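Local coordinates for protein fatty acyl CoA synthetase FADD13 (FATTY-ACYL-CoA SYNTHETASE) (Mycobacterium tuberculosis, PDB 3R44) that belongs to the ANL superfamily of AMP-binding enzymes, which join a large N-terminal region to a smaller C-terminal domain, at residues A[248-253]-A[270-275]; A[259-264]-A[286-291]; A[37-42]-A[241-246]; A[294-299]-A[309-314]; A[206-211]-A[235-240]. All coordinates share one frame; numbering follows the deposited sequence.

In the fold
All five contacts are built on or beside the nine-stranded mixed sheet of the AMP-binding region. Contact 2 joins the neighbouring parallel strands 261-264 and 288-291. Contact 4 takes in the next strand, 310-316, and its centre lies about 11 Å from that of contact 2. Contact 5 lies equally far from contact 2, at the start of strand 238-241; contact 3 sits at the other end of that strand. Contact 1 pairs helices 247-256 and 266-274, whose Trp251 and Met272 pack on Phe289 of contact 2. Along the chain, contact 5 is nested inside contact 3, contacts 1 and 2 then alternate, and contact 4 comes last, so successive strand-helix units, with the hairpin 33-45, join into one sheet and its helices.

Contact 1. Residues A[248-253]-A[270-275]; sequences TKVWSL and NFMRQV
Met272 and Trp251 meet in two ways, through a hydrogen bond and through packing over the indole. Trp251 NE1 donates to the carbonyl oxygen Met272 O at 2.9 Å, with a nearly straight N-H...O angle of 168° and the acceptor close to the ring plane. The bond satisfies the one polar atom of a buried indole. The Met272 side chain bends at its last torsion (chi3 60°), which carries CE over one face of the ring toward its rim, 3.6 Å from Trp251 CZ2, a CH-pi contact. The flexible thioether suits a place where a chain must fold over a flat surface. Farther back, Met272 CG rests 3.7 Å from Val250 CG1. Val275 adds a compact branched group at the indole edge, its CG2 lying 3.8 Å from Trp251 CD1. The contact fastens helix 247-256 to helix 266-274; Tyr304 of helix 298-306 touches both Trp251 and Met272, helix 276-280 packs on the indole, and Phe289 of strand 288-291 packs against both Met272 CE and the indole, on the same face as that methyl group.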
# COMPACT_ATOMS: atom_id res chain seq x y z
N THR A 248 1.28 -23.04 -0.70
CA THR A 248 1.44 -24.42 -0.25
C THR A 248 2.29 -24.60 0.99
O THR A 248 2.41 -25.71 1.46
CB THR A 248 2.00 -25.33 -1.37
OG1 THR A 248 3.36 -24.97 -1.66
CG2 THR A 248 1.08 -25.23 -2.61
N LYS A 249 2.94 -23.53 1.46
CA LYS A 249 3.82 -23.57 2.63
C LYS A 249 3.31 -22.68 3.77
O LYS A 249 3.79 -22.80 4.92
CB LYS A 249 5.24 -23.11 2.27
CG LYS A 249 5.93 -23.98 1.24
CD LYS A 249 7.45 -24.02 1.47
CE LYS A 249 8.13 -24.94 0.46
NZ LYS A 249 8.63 -24.04 -0.66
N VAL A 250 2.35 -21.80 3.49
CA VAL A 250 1.99 -20.77 4.48
C VAL A 250 1.23 -21.30 5.71
O VAL A 250 1.47 -20.84 6.82
CB VAL A 250 1.27 -19.59 3.81
CG1 VAL A 250 -0.02 -20.00 3.23
CG2 VAL A 250 1.11 -18.35 4.77
N TRP A 251 0.35 -22.28 5.52
CA TRP A 251 -0.43 -22.77 6.67
C TRP A 251 0.49 -23.46 7.66
O TRP A 251 0.28 -23.36 8.85
CB TRP A 251 -1.58 -23.67 6.26
CG TRP A 251 -2.76 -22.93 5.66
CD1 TRP A 251 -3.16 -22.97 4.37
CD2 TRP A 251 -3.64 -22.01 6.32
NE1 TRP A 251 -4.25 -22.16 4.18
CE2 TRP A 251 -4.54 -21.52 5.34
CE3 TRP A 251 -3.73 -21.51 7.62
CZ2 TRP A 251 -5.56 -20.61 5.64
CZ3 TRP A 251 -4.75 -20.59 7.92
CH2 TRP A 251 -5.64 -20.14 6.93
N SER A 252 1.47 -24.21 7.17
CA SER A 252 2.45 -24.87 8.04
C SER A 252 3.17 -23.83 8.88
O SER A 252 3.50 -24.05 10.04
CB SER A 252 3.49 -25.61 7.19
OG SER A 252 4.36 -26.35 8.02
N LEU A 253 3.46 -22.70 8.27
CA LEU A 253 4.23 -21.67 8.90
C LEU A 253 3.36 -21.06 9.97
O LEU A 253 3.83 -20.78 11.07
CB LEU A 253 4.64 -20.62 7.86
CG LEU A 253 5.33 -19.36 8.42
CD1 LEU A 253 6.51 -19.74 9.34
CD2 LEU A 253 5.76 -18.36 7.29
N ASN A 270 -7.66 -16.22 -1.19
CA ASN A 270 -8.28 -17.14 -2.10
C ASN A 270 -7.37 -18.34 -2.37
O ASN A 270 -7.82 -19.52 -2.28
CB ASN A 270 -8.61 -16.42 -3.40
CG ASN A 270 -9.49 -17.24 -4.28
OD1 ASN A 270 -9.22 -17.37 -5.50
ND2 ASN A 270 -10.53 -17.84 -3.69
N PHE A 271 -6.09 -18.12 -2.68
CA PHE A 271 -5.23 -19.27 -2.89
C PHE A 271 -5.09 -20.15 -1.68
O PHE A 271 -5.07 -21.39 -1.80
CB PHE A 271 -3.86 -18.84 -3.42
CG PHE A 271 -3.94 -18.17 -4.75
CD1 PHE A 271 -4.73 -18.72 -5.76
CD2 PHE A 271 -3.21 -17.02 -5.03
CE1 PHE A 271 -4.78 -18.13 -7.03
CE2 PHE A 271 -3.29 -16.42 -6.29
CZ PHE A 271 -4.06 -16.96 -7.26
N MET A 272 -5.06 -19.53 -0.50
CA MET A 272 -4.86 -20.22 0.76
C MET A 272 -6.05 -21.12 1.09
O MET A 272 -5.91 -22.13 1.83
CB MET A 272 -4.60 -19.20 1.88
CG MET A 272 -3.17 -18.70 1.79
SD MET A 272 -2.84 -17.47 3.03
CE MET A 272 -3.10 -18.19 4.58
N ARG A 273 -7.20 -20.79 0.52
CA ARG A 273 -8.41 -21.58 0.69
C ARG A 273 -8.37 -22.83 -0.20
O ARG A 273 -9.07 -23.81 0.07
CB ARG A 273 -9.63 -20.71 0.40
CG ARG A 273 -10.93 -21.37 0.68
CD ARG A 273 -11.73 -21.55 -0.57
NE ARG A 273 -12.99 -22.24 -0.33
CZ ARG A 273 -13.11 -23.50 0.08
NH1 ARG A 273 -12.03 -24.22 0.36
NH2 ARG A 273 -14.32 -24.01 0.24
N GLN A 274 -7.58 -22.79 -1.27
CA GLN A 274 -7.57 -23.91 -2.22
C GLN A 274 -6.56 -25.02 -1.93
O GLN A 274 -6.75 -26.18 -2.40
CB GLN A 274 -7.40 -23.41 -3.66
CG GLN A 274 -8.14 -22.15 -3.99
CD GLN A 274 -9.63 -22.32 -3.82
OE1 GLN A 274 -10.16 -23.45 -3.82
NE2 GLN A 274 -10.33 -21.21 -3.70
N VAL A 275 -5.54 -24.73 -1.14
CA VAL A 275 -4.48 -25.73 -0.85
C VAL A 275 -4.96 -26.79 0.16
O VAL A 275 -5.85 -26.48 0.98
CB VAL A 275 -3.22 -25.04 -0.41
CG1 VAL A 275 -2.74 -24.17 -1.59
CG2 VAL A 275 -3.43 -24.19 0.83

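Contact 2. Residues A[259-264]-A[286-291]; sequences VCIGGA and FRYFIT
Cys260 and Arg287 start a ladder of main-chain hydrogen bonds between two parallel strands. Arg287 N donates to Cys260 O at 2.8 Å, and Tyr288 N adds a weak bond to the same oxygen. Gly262 then both donates to and accepts from the partner strand: its N reaches Tyr288 O at 3.1 Å, while its O receives Ile290 N at 2.8 Å. Ala264 N closes the series on Ile290 O at 2.9 Å. CA-H...O contacts accompany these bonds, among them Phe289 CA to Gly262 O.

Apolar packing divides between the two faces of the sheet. On one, Ile261 lies side by side with Tyr288, its CG1 over the phenol ring as a CH-pi contact, and its CG2 is 3.8 Å from Ile290 CD1. Branched aliphatic residues suit such extended backbone. On the other face, Gly262 has no side chain, which lets the rings of Phe286 and Phe289 close in: Phe286 CZ comes 3.5 Å from Gly262 N. Ala264 CB, small enough to fit beside an aromatic, meets Phe289 CD1 at 4.0 Å.

Among the polar groups, Arg287 forms a salt bridge with Asp212, and Tyr288 OH bonds to Asp207 O. Parallel neighbours joined through intervening helices, here 266-274 and 276-280, are the mark of an alpha/beta sheet built from beta-alpha-beta crossovers.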
# COMPACT_ATOMS: atom_id res chain seq x y z
N VAL A 259 0.99 -18.28 14.72
CA VAL A 259 0.63 -16.99 14.20
C VAL A 259 -0.80 -16.60 14.62
O VAL A 259 -1.75 -17.40 14.53
CB VAL A 259 0.84 -16.95 12.66
CG1 VAL A 259 0.29 -15.61 12.03
CG2 VAL A 259 2.31 -17.14 12.29
N CYS A 260 -0.92 -15.36 15.10
CA CYS A 260 -2.18 -14.74 15.49
C CYS A 260 -2.85 -13.91 14.45
O CYS A 260 -4.11 -13.86 14.41
CB CYS A 260 -1.96 -13.89 16.75
SG CYS A 260 -1.06 -14.69 18.05
N ILE A 261 -2.06 -13.18 13.64
CA ILE A 261 -2.60 -12.26 12.69
C ILE A 261 -1.76 -12.42 11.44
O ILE A 261 -0.55 -12.69 11.53
CB ILE A 261 -2.43 -10.80 13.18
CG1 ILE A 261 -3.11 -10.58 14.54
CG2 ILE A 261 -2.91 -9.77 12.11
CD1 ILE A 261 -2.55 -9.27 15.22
N GLY A 262 -2.37 -12.26 10.28
CA GLY A 262 -1.60 -12.31 9.04
C GLY A 262 -1.93 -11.15 8.14
O GLY A 262 -3.09 -10.81 7.99
N GLY A 263 -0.93 -10.59 7.47
CA GLY A 263 -1.20 -9.62 6.44
C GLY A 263 -1.45 -10.36 5.12
O GLY A 263 -0.79 -11.35 4.82
N ALA A 264 -2.41 -9.88 4.34
CA ALA A 264 -2.76 -10.49 3.08
C ALA A 264 -3.45 -9.56 2.11
O ALA A 264 -3.60 -8.35 2.35
CB ALA A 264 -3.66 -11.72 3.35
N PHE A 286 -4.71 -18.59 15.40
CA PHE A 286 -4.85 -17.58 14.33
C PHE A 286 -6.22 -16.89 14.43
O PHE A 286 -7.27 -17.57 14.45
CB PHE A 286 -4.72 -18.24 12.95
CG PHE A 286 -4.55 -17.25 11.88
CD1 PHE A 286 -3.29 -16.76 11.59
CD2 PHE A 286 -5.65 -16.65 11.29
CE1 PHE A 286 -3.14 -15.78 10.62
CE2 PHE A 286 -5.50 -15.61 10.36
CZ PHE A 286 -4.25 -15.21 10.02
N ARG A 287 -6.25 -15.59 14.56
CA ARG A 287 -7.50 -14.88 14.74
C ARG A 287 -8.02 -14.22 13.50
O ARG A 287 -9.20 -14.31 13.24
CB ARG A 287 -7.38 -13.82 15.85
CG ARG A 287 -6.84 -14.38 17.15
CD ARG A 287 -7.22 -13.50 18.38
NE ARG A 287 -6.65 -12.15 18.25
CZ ARG A 287 -5.40 -11.80 18.55
NH1 ARG A 287 -4.51 -12.68 19.01
NH2 ARG A 287 -5.03 -10.50 18.41
N TYR A 288 -7.18 -13.47 12.78
CA TYR A 288 -7.65 -12.76 11.59
C TYR A 288 -6.56 -12.37 10.61
O TYR A 288 -5.41 -12.20 10.97
CB TYR A 288 -8.48 -11.49 12.00
CG TYR A 288 -7.70 -10.48 12.77
CD1 TYR A 288 -7.01 -9.46 12.13
CD2 TYR A 288 -7.67 -10.53 14.15
CE1 TYR A 288 -6.36 -8.54 12.84
CE2 TYR A 288 -7.00 -9.61 14.88
CZ TYR A 288 -6.31 -8.61 14.21
OH TYR A 288 -5.56 -7.64 14.87
N PHE A 289 -6.96 -12.14 9.38
CA PHE A 289 -6.12 -11.52 8.41
C PHE A 289 -6.45 -10.05 8.28
O PHE A 289 -7.58 -9.66 8.46
CB PHE A 289 -6.34 -12.15 7.04
CG PHE A 289 -5.81 -13.56 6.92
CD1 PHE A 289 -4.45 -13.81 6.69
CD2 PHE A 289 -6.68 -14.62 7.03
CE1 PHE A 289 -3.97 -15.12 6.55
CE2 PHE A 289 -6.21 -15.94 6.93
CZ PHE A 289 -4.86 -16.18 6.67
N ILE A 290 -5.44 -9.23 8.01
CA ILE A 290 -5.61 -7.83 7.67
C ILE A 290 -5.37 -7.81 6.17
O ILE A 290 -4.30 -8.21 5.74
CB ILE A 290 -4.56 -6.94 8.31
CG1 ILE A 290 -4.62 -7.06 9.83
CG2 ILE A 290 -4.80 -5.45 7.89
CD1 ILE A 290 -3.48 -6.34 10.57
N THR A 291 -6.35 -7.42 5.38
CA THR A 291 -6.23 -7.49 3.93
C THR A 291 -6.37 -6.12 3.32
O THR A 291 -7.14 -5.29 3.76
CB THR A 291 -7.27 -8.44 3.28
OG1 THR A 291 -8.57 -7.89 3.48
CG2 THR A 291 -7.28 -9.80 3.97

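Contact 3. Residues A[37-42]-A[241-246]; sequences EPSTDV and SMPQFD
The carboxylate of Glu37 is the flat group here, and it meets Ser241 and Pro243 in different ways. Pro243 CG lies above its plane, 3.6 Å from Glu37 CD. Ser241 OG donates to the anti lone pair of Glu37 OE1 at 2.6 Å, and Thr40 OG1 donates to the anti lone pair of Glu37 OE2 at 2.8 Å. Tyr35 OH also bonds to both Glu37 OE1 and Ser241 OG. Hydroxyls thus hold both oxygens and fix the rotation of the carboxylate, and they would probably favour its ionised form. With CG anti to the backbone N (chi1 -163°) and the chain extended beyond it, glutamate is long enough to reach across to the serine.

A water forms a second link, accepting from Ser39 N at 3.1 Å and donating to Ser241 O at 2.8 Å. Beside it Pro243 CD approaches Ser39 OG to 3.8 Å.

Residues 38-41 make the tight turn between strands 33-37 and 42-45, where Asp41 and Val42 face Glu37 in a G1 beta bulge. The contact ties this hairpin to the end of the parallel neighbour strand 238-241, just where the chain leaves for helix 247-256, whose Leu253 packs on Pro38 and Met242.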
# COMPACT_ATOMS: atom_id res chain seq x y z
N GLU A 37 12.19 -15.74 10.79
CA GLU A 37 12.13 -16.02 9.34
C GLU A 37 12.64 -17.46 9.17
O GLU A 37 13.87 -17.66 9.02
CB GLU A 37 13.03 -15.04 8.56
CG GLU A 37 12.74 -14.97 7.09
CD GLU A 37 13.39 -13.75 6.47
OE1 GLU A 37 12.72 -12.70 6.34
OE2 GLU A 37 14.60 -13.86 6.14
N PRO A 38 11.74 -18.48 9.27
CA PRO A 38 12.21 -19.87 9.31
C PRO A 38 12.99 -20.29 8.07
O PRO A 38 13.97 -21.02 8.22
CB PRO A 38 10.89 -20.67 9.46
CG PRO A 38 10.02 -19.71 10.20
CD PRO A 38 10.28 -18.44 9.46
N SER A 39 12.62 -19.78 6.90
CA SER A 39 13.28 -20.07 5.62
C SER A 39 14.79 -19.74 5.63
O SER A 39 15.56 -20.45 5.02
CB SER A 39 12.60 -19.36 4.44
OG SER A 39 12.57 -17.95 4.57
N THR A 40 15.20 -18.70 6.36
CA THR A 40 16.63 -18.32 6.44
C THR A 40 17.21 -18.57 7.85
O THR A 40 18.30 -18.09 8.18
CB THR A 40 16.79 -16.83 6.10
OG1 THR A 40 16.00 -16.08 7.03
CG2 THR A 40 16.30 -16.51 4.69
N ASP A 41 16.46 -19.27 8.67
CA ASP A 41 16.80 -19.58 10.06
C ASP A 41 17.14 -18.40 10.95
O ASP A 41 18.04 -18.51 11.76
CB ASP A 41 17.91 -20.63 10.11
CG ASP A 41 17.62 -21.83 9.20
OD1 ASP A 41 16.69 -22.64 9.51
OD2 ASP A 41 18.30 -21.95 8.15
N VAL A 42 16.38 -17.31 10.82
CA VAL A 42 16.54 -16.09 11.65
C VAL A 42 15.49 -16.14 12.78
O VAL A 42 14.30 -16.37 12.52
CB VAL A 42 16.38 -14.85 10.78
CG1 VAL A 42 16.38 -13.58 11.63
CG2 VAL A 42 17.48 -14.82 9.66
N SER A 241 8.22 -13.77 9.31
CA SER A 241 8.46 -13.37 7.95
C SER A 241 8.44 -14.53 6.95
O SER A 241 9.13 -15.56 7.15
CB SER A 241 9.80 -12.63 7.87
OG SER A 241 10.14 -12.39 6.53
N MET A 242 7.68 -14.34 5.87
CA MET A 242 7.67 -15.21 4.69
C MET A 242 8.05 -14.37 3.44
O MET A 242 7.19 -13.79 2.84
CB MET A 242 6.29 -15.91 4.49
CG MET A 242 6.35 -17.05 3.52
SD MET A 242 4.71 -17.82 3.16
CE MET A 242 5.12 -19.51 3.19
N PRO A 243 9.35 -14.27 3.10
CA PRO A 243 9.80 -13.28 2.13
C PRO A 243 9.31 -13.55 0.73
O PRO A 243 8.97 -12.57 0.03
CB PRO A 243 11.34 -13.30 2.23
CG PRO A 243 11.67 -14.17 3.31
CD PRO A 243 10.46 -14.87 3.85
N GLN A 244 9.16 -14.84 0.40
CA GLN A 244 8.53 -15.28 -0.85
C GLN A 244 7.22 -16.03 -0.52
O GLN A 244 7.29 -17.13 -0.06
CB GLN A 244 9.47 -16.25 -1.57
N PHE A 245 6.05 -15.43 -0.75
CA PHE A 245 4.78 -16.08 -0.46
C PHE A 245 4.65 -17.38 -1.24
O PHE A 245 4.92 -17.38 -2.45
CB PHE A 245 3.57 -15.18 -0.74
CG PHE A 245 2.24 -15.89 -0.58
CD1 PHE A 245 1.78 -16.22 0.68
CD2 PHE A 245 1.49 -16.26 -1.69
CE1 PHE A 245 0.58 -16.90 0.84
CE2 PHE A 245 0.27 -16.91 -1.53
CZ PHE A 245 -0.16 -17.24 -0.25
N ASP A 246 4.31 -18.47 -0.55
CA ASP A 246 4.00 -19.74 -1.18
C ASP A 246 2.77 -20.31 -0.50
O ASP A 246 2.83 -20.68 0.68
CB ASP A 246 5.16 -20.73 -0.98
CG ASP A 246 4.98 -22.00 -1.75
OD1 ASP A 246 3.83 -22.35 -2.11
OD2 ASP A 246 6.00 -22.68 -2.03
O HOH W 1 10.36 -17.84 6.22

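Contact 4. Residues A[294-299]-A[309-314]; sequences APMPEA and IEVVQG
Gln313 and Met296 form the tight part of this contact. Met296 N donates to Gln313 OE1 at 2.9 Å with an almost linear N-H...O angle of 173°, though the donor stands above the plane of the amide carbonyl, 41° out of it. Glutamine fits because its neutral amide can reach well beyond the strand: CG is anti to the carbonyl carbon and the chain runs extended from there (chi2 169°). The same oxygen is also approached by carbon, with Pro295 CA at 3.4 Å and Met296 CB at 3.6 Å.

Packing is looser toward Val311, whose CG1 meets Met296 CG at 4.0 Å. The methionine, bent at chi2 and chi3, also touches Pro266 and Leu269 and so belongs to the buried layer between sheet and helices.

Toward solvent the contact thins out: beyond its CA, Pro295 is exposed, and Ala294 is partly so. Here a water stands between the segments, 2.7 Å from Ala294 O and 3.2 Å from Gln313 OE1, with geometry suited to donating to either; it has more acceptors nearby than protons, so the two bonds need not exist at once.

Through its bond to Met296 N, Gln313 OE1 holds the segment just before helix 298-306 against strand 310-316, within the beta-alpha-beta unit formed by strand 288-291, helix 298-306 and strand 310-316.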
# COMPACT_ATOMS: atom_id res chain seq x y z
N ALA A 294 -9.14 -4.82 -3.13
CA ALA A 294 -10.57 -4.77 -3.32
C ALA A 294 -11.28 -5.45 -2.16
O ALA A 294 -10.68 -6.22 -1.42
CB ALA A 294 -10.97 -5.43 -4.65
N PRO A 295 -12.57 -5.17 -2.01
CA PRO A 295 -13.31 -5.89 -0.97
C PRO A 295 -13.29 -7.42 -1.18
O PRO A 295 -13.25 -7.92 -2.32
CB PRO A 295 -14.73 -5.32 -1.10
CG PRO A 295 -14.53 -3.93 -1.79
CD PRO A 295 -13.42 -4.24 -2.77
N MET A 296 -13.23 -8.15 -0.07
CA MET A 296 -13.24 -9.59 -0.08
C MET A 296 -14.62 -10.07 -0.50
O MET A 296 -15.61 -9.51 -0.06
CB MET A 296 -13.00 -10.05 1.34
CG MET A 296 -11.61 -9.97 1.79
SD MET A 296 -10.73 -11.28 0.98
CE MET A 296 -11.29 -12.65 2.00
N PRO A 297 -14.69 -11.13 -1.32
CA PRO A 297 -15.99 -11.70 -1.66
C PRO A 297 -16.62 -12.37 -0.45
O PRO A 297 -15.89 -13.01 0.33
CB PRO A 297 -15.68 -12.76 -2.72
CG PRO A 297 -14.25 -12.76 -2.93
CD PRO A 297 -13.59 -11.73 -2.10
N GLU A 298 -17.95 -12.19 -0.28
CA GLU A 298 -18.69 -12.77 0.85
C GLU A 298 -18.41 -14.26 1.03
O GLU A 298 -18.19 -14.71 2.15
CB GLU A 298 -20.22 -12.50 0.77
N ALA A 299 -18.37 -15.02 -0.07
CA ALA A 299 -18.16 -16.46 0.03
C ALA A 299 -16.82 -16.76 0.73
O ALA A 299 -16.69 -17.71 1.53
CB ALA A 299 -18.22 -17.09 -1.35
N ILE A 309 -11.82 -17.87 11.55
CA ILE A 309 -10.84 -16.84 11.17
C ILE A 309 -11.58 -15.66 10.62
O ILE A 309 -12.41 -15.83 9.74
CB ILE A 309 -9.82 -17.35 10.13
CG1 ILE A 309 -9.04 -18.54 10.73
CG2 ILE A 309 -8.90 -16.20 9.62
CD1 ILE A 309 -8.17 -19.28 9.67
N GLU A 310 -11.23 -14.47 11.11
CA GLU A 310 -11.91 -13.25 10.66
C GLU A 310 -11.06 -12.48 9.67
O GLU A 310 -9.91 -12.82 9.46
CB GLU A 310 -12.31 -12.40 11.86
CG GLU A 310 -13.54 -13.04 12.52
CD GLU A 310 -14.07 -12.29 13.71
OE1 GLU A 310 -13.29 -11.62 14.41
OE2 GLU A 310 -15.29 -12.41 13.97
N VAL A 311 -11.63 -11.43 9.07
CA VAL A 311 -10.91 -10.64 8.11
C VAL A 311 -11.11 -9.16 8.44
O VAL A 311 -12.24 -8.73 8.68
CB VAL A 311 -11.36 -10.96 6.65
CG1 VAL A 311 -10.52 -10.22 5.67
CG2 VAL A 311 -11.21 -12.48 6.37
N VAL A 312 -10.02 -8.41 8.52
CA VAL A 312 -10.04 -6.95 8.59
C VAL A 312 -9.67 -6.40 7.21
O VAL A 312 -8.75 -6.90 6.53
CB VAL A 312 -9.06 -6.45 9.67
CG1 VAL A 312 -8.85 -4.90 9.59
CG2 VAL A 312 -9.51 -7.01 11.07
N GLN A 313 -10.41 -5.39 6.79
CA GLN A 313 -10.21 -4.77 5.48
C GLN A 313 -10.10 -3.28 5.68
O GLN A 313 -10.41 -2.79 6.74
CB GLN A 313 -11.41 -5.10 4.57
CG GLN A 313 -11.56 -6.52 4.23
CD GLN A 313 -12.89 -6.78 3.57
OE1 GLN A 313 -13.01 -6.57 2.37
NE2 GLN A 313 -13.90 -7.22 4.36
N GLY A 314 -9.63 -2.56 4.69
CA GLY A 314 -9.65 -1.11 4.75
C GLY A 314 -9.24 -0.38 3.51
O GLY A 314 -9.06 -0.98 2.44
O HOH W 2 -10.09 -6.36 1.20

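Contact 5. Residues A[206-211]-A[235-240]; sequences IDVRYR and RGVTLI
Arg211 and Gly236 are linked through their backbones: Arg211 N donates to Gly236 O at 2.9 Å, with an N-H...O angle of 147°. Gly236 leaves helix 223-235 with positive phi (81°), a conformation that glycine adopts easily, and the missing side chain leaves room for Tyr210 CD1. Asp207 is the centre of an inverse gamma turn; residues 208-210 then run extended up to Arg211, which has positive phi.

Among the side chains, Val208 CG2 packs 3.7 Å from Val237 CG2, the two valines crossing at about a right angle to fill a buried spot with small branched groups. Arg235 slides past Val208 in the opposite direction, its methylenes providing apolar contact while its charged end travels on. Bends at chi2 and chi3 fold that chain back, and Tyr210 CB lies over one face of the guanidinium, 3.6 Å from Arg235 NH1. At the guanidinium edge a water accepts from Arg235 NH2 and donates to Val208 O. A second water donates to Arg211 O and to Thr238 OG1. Arg209 grips Asp207 side-on, with NE to OD1 at 3.0 Å and NH2 to OD2 at 2.9 Å, a two-point salt bridge within the segment 206-211.

The two segments lead into the parallel neighbours 213-216 and 238-241, so the contact gathers the entrances of two strands joined by helix 223-235 in a beta-alpha-beta crossover.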
# COMPACT_ATOMS: atom_id res chain seq x y z
N ILE A 206 -7.21 -1.83 15.60
CA ILE A 206 -7.43 -3.27 15.38
C ILE A 206 -7.21 -4.01 16.68
O ILE A 206 -6.51 -3.49 17.57
CB ILE A 206 -6.52 -3.86 14.28
CG1 ILE A 206 -5.06 -3.90 14.70
CG2 ILE A 206 -6.68 -3.10 12.96
CD1 ILE A 206 -4.19 -4.60 13.58
N ASP A 207 -7.74 -5.24 16.79
CA ASP A 207 -7.51 -6.04 17.97
C ASP A 207 -6.13 -6.69 17.90
O ASP A 207 -6.00 -7.85 17.56
CB ASP A 207 -8.63 -7.08 18.13
CG ASP A 207 -8.46 -7.97 19.38
OD1 ASP A 207 -7.59 -7.75 20.29
OD2 ASP A 207 -9.25 -8.91 19.45
N VAL A 208 -5.09 -5.91 18.19
CA VAL A 208 -3.71 -6.41 18.26
C VAL A 208 -3.29 -6.41 19.73
O VAL A 208 -3.69 -5.49 20.50
CB VAL A 208 -2.74 -5.60 17.40
CG1 VAL A 208 -2.67 -4.12 17.84
CG2 VAL A 208 -1.32 -6.28 17.39
N ARG A 209 -2.54 -7.44 20.14
CA ARG A 209 -2.22 -7.70 21.56
C ARG A 209 -0.73 -7.89 21.77
O ARG A 209 -0.02 -8.34 20.88
CB ARG A 209 -2.97 -8.96 22.00
CG ARG A 209 -4.46 -8.90 21.74
CD ARG A 209 -5.13 -10.21 22.09
NE ARG A 209 -6.48 -10.21 21.60
CZ ARG A 209 -7.29 -11.26 21.68
NH1 ARG A 209 -6.86 -12.39 22.20
NH2 ARG A 209 -8.53 -11.16 21.21
N TYR A 210 -0.27 -7.49 22.96
CA TYR A 210 1.08 -7.75 23.39
C TYR A 210 1.38 -9.22 23.20
O TYR A 210 0.57 -10.07 23.56
CB TYR A 210 1.23 -7.39 24.85
CG TYR A 210 2.61 -7.65 25.41
CD1 TYR A 210 3.75 -7.20 24.75
CD2 TYR A 210 2.79 -8.35 26.61
CE1 TYR A 210 5.06 -7.44 25.28
CE2 TYR A 210 4.09 -8.59 27.14
CZ TYR A 210 5.21 -8.12 26.45
OH TYR A 210 6.48 -8.34 26.94
N ARG A 211 2.55 -9.50 22.61
CA ARG A 211 3.05 -10.84 22.32
C ARG A 211 2.32 -11.55 21.13
O ARG A 211 2.64 -12.70 20.85
CB ARG A 211 3.08 -11.72 23.59
CG ARG A 211 3.94 -11.13 24.71
CD ARG A 211 4.21 -12.01 25.92
NE ARG A 211 5.20 -13.01 25.55
CZ ARG A 211 6.48 -13.04 25.91
NH1 ARG A 211 6.98 -12.13 26.75
NH2 ARG A 211 7.26 -14.01 25.46
N ARG A 235 3.80 -2.20 19.64
CA ARG A 235 2.92 -3.01 20.49
C ARG A 235 3.63 -4.23 21.11
O ARG A 235 3.10 -4.83 22.05
CB ARG A 235 1.70 -3.40 19.66
CG ARG A 235 0.67 -4.45 20.25
CD ARG A 235 -0.20 -3.94 21.40
NE ARG A 235 0.54 -3.94 22.64
CZ ARG A 235 0.02 -3.71 23.84
NH1 ARG A 235 0.82 -3.77 24.88
NH2 ARG A 235 -1.29 -3.44 24.02
N GLY A 236 4.81 -4.61 20.63
CA GLY A 236 5.50 -5.79 21.13
C GLY A 236 4.96 -7.07 20.51
O GLY A 236 4.61 -8.06 21.19
N VAL A 237 4.95 -7.07 19.21
CA VAL A 237 4.44 -8.17 18.37
C VAL A 237 5.64 -8.81 17.73
O VAL A 237 6.60 -8.11 17.38
CB VAL A 237 3.58 -7.55 17.31
CG1 VAL A 237 3.25 -8.52 16.17
CG2 VAL A 237 2.28 -7.06 18.01
N THR A 238 5.61 -10.12 17.56
CA THR A 238 6.67 -10.82 16.89
C THR A 238 6.34 -10.89 15.41
O THR A 238 5.31 -11.45 15.04
CB THR A 238 6.81 -12.24 17.45
OG1 THR A 238 7.03 -12.20 18.86
CG2 THR A 238 8.00 -13.03 16.84
N LEU A 239 7.22 -10.40 14.54
CA LEU A 239 7.05 -10.53 13.09
C LEU A 239 7.47 -11.92 12.66
O LEU A 239 8.57 -12.35 13.01
CB LEU A 239 7.90 -9.52 12.35
CG LEU A 239 7.35 -8.13 12.37
CD1 LEU A 239 8.47 -7.23 11.76
CD2 LEU A 239 6.11 -8.04 11.50
N ILE A 240 6.59 -12.61 11.93
CA ILE A 240 6.90 -13.88 11.33
C ILE A 240 7.03 -13.60 9.85
O ILE A 240 6.07 -13.24 9.19
CB ILE A 240 5.81 -14.93 11.63
CG1 ILE A 240 5.51 -14.99 13.14
CG2 ILE A 240 6.20 -16.29 11.03
CD1 ILE A 240 6.69 -15.36 14.05
O HOH W 3 -4.04 -3.60 22.51
O HOH W 4 5.16 -13.56 20.58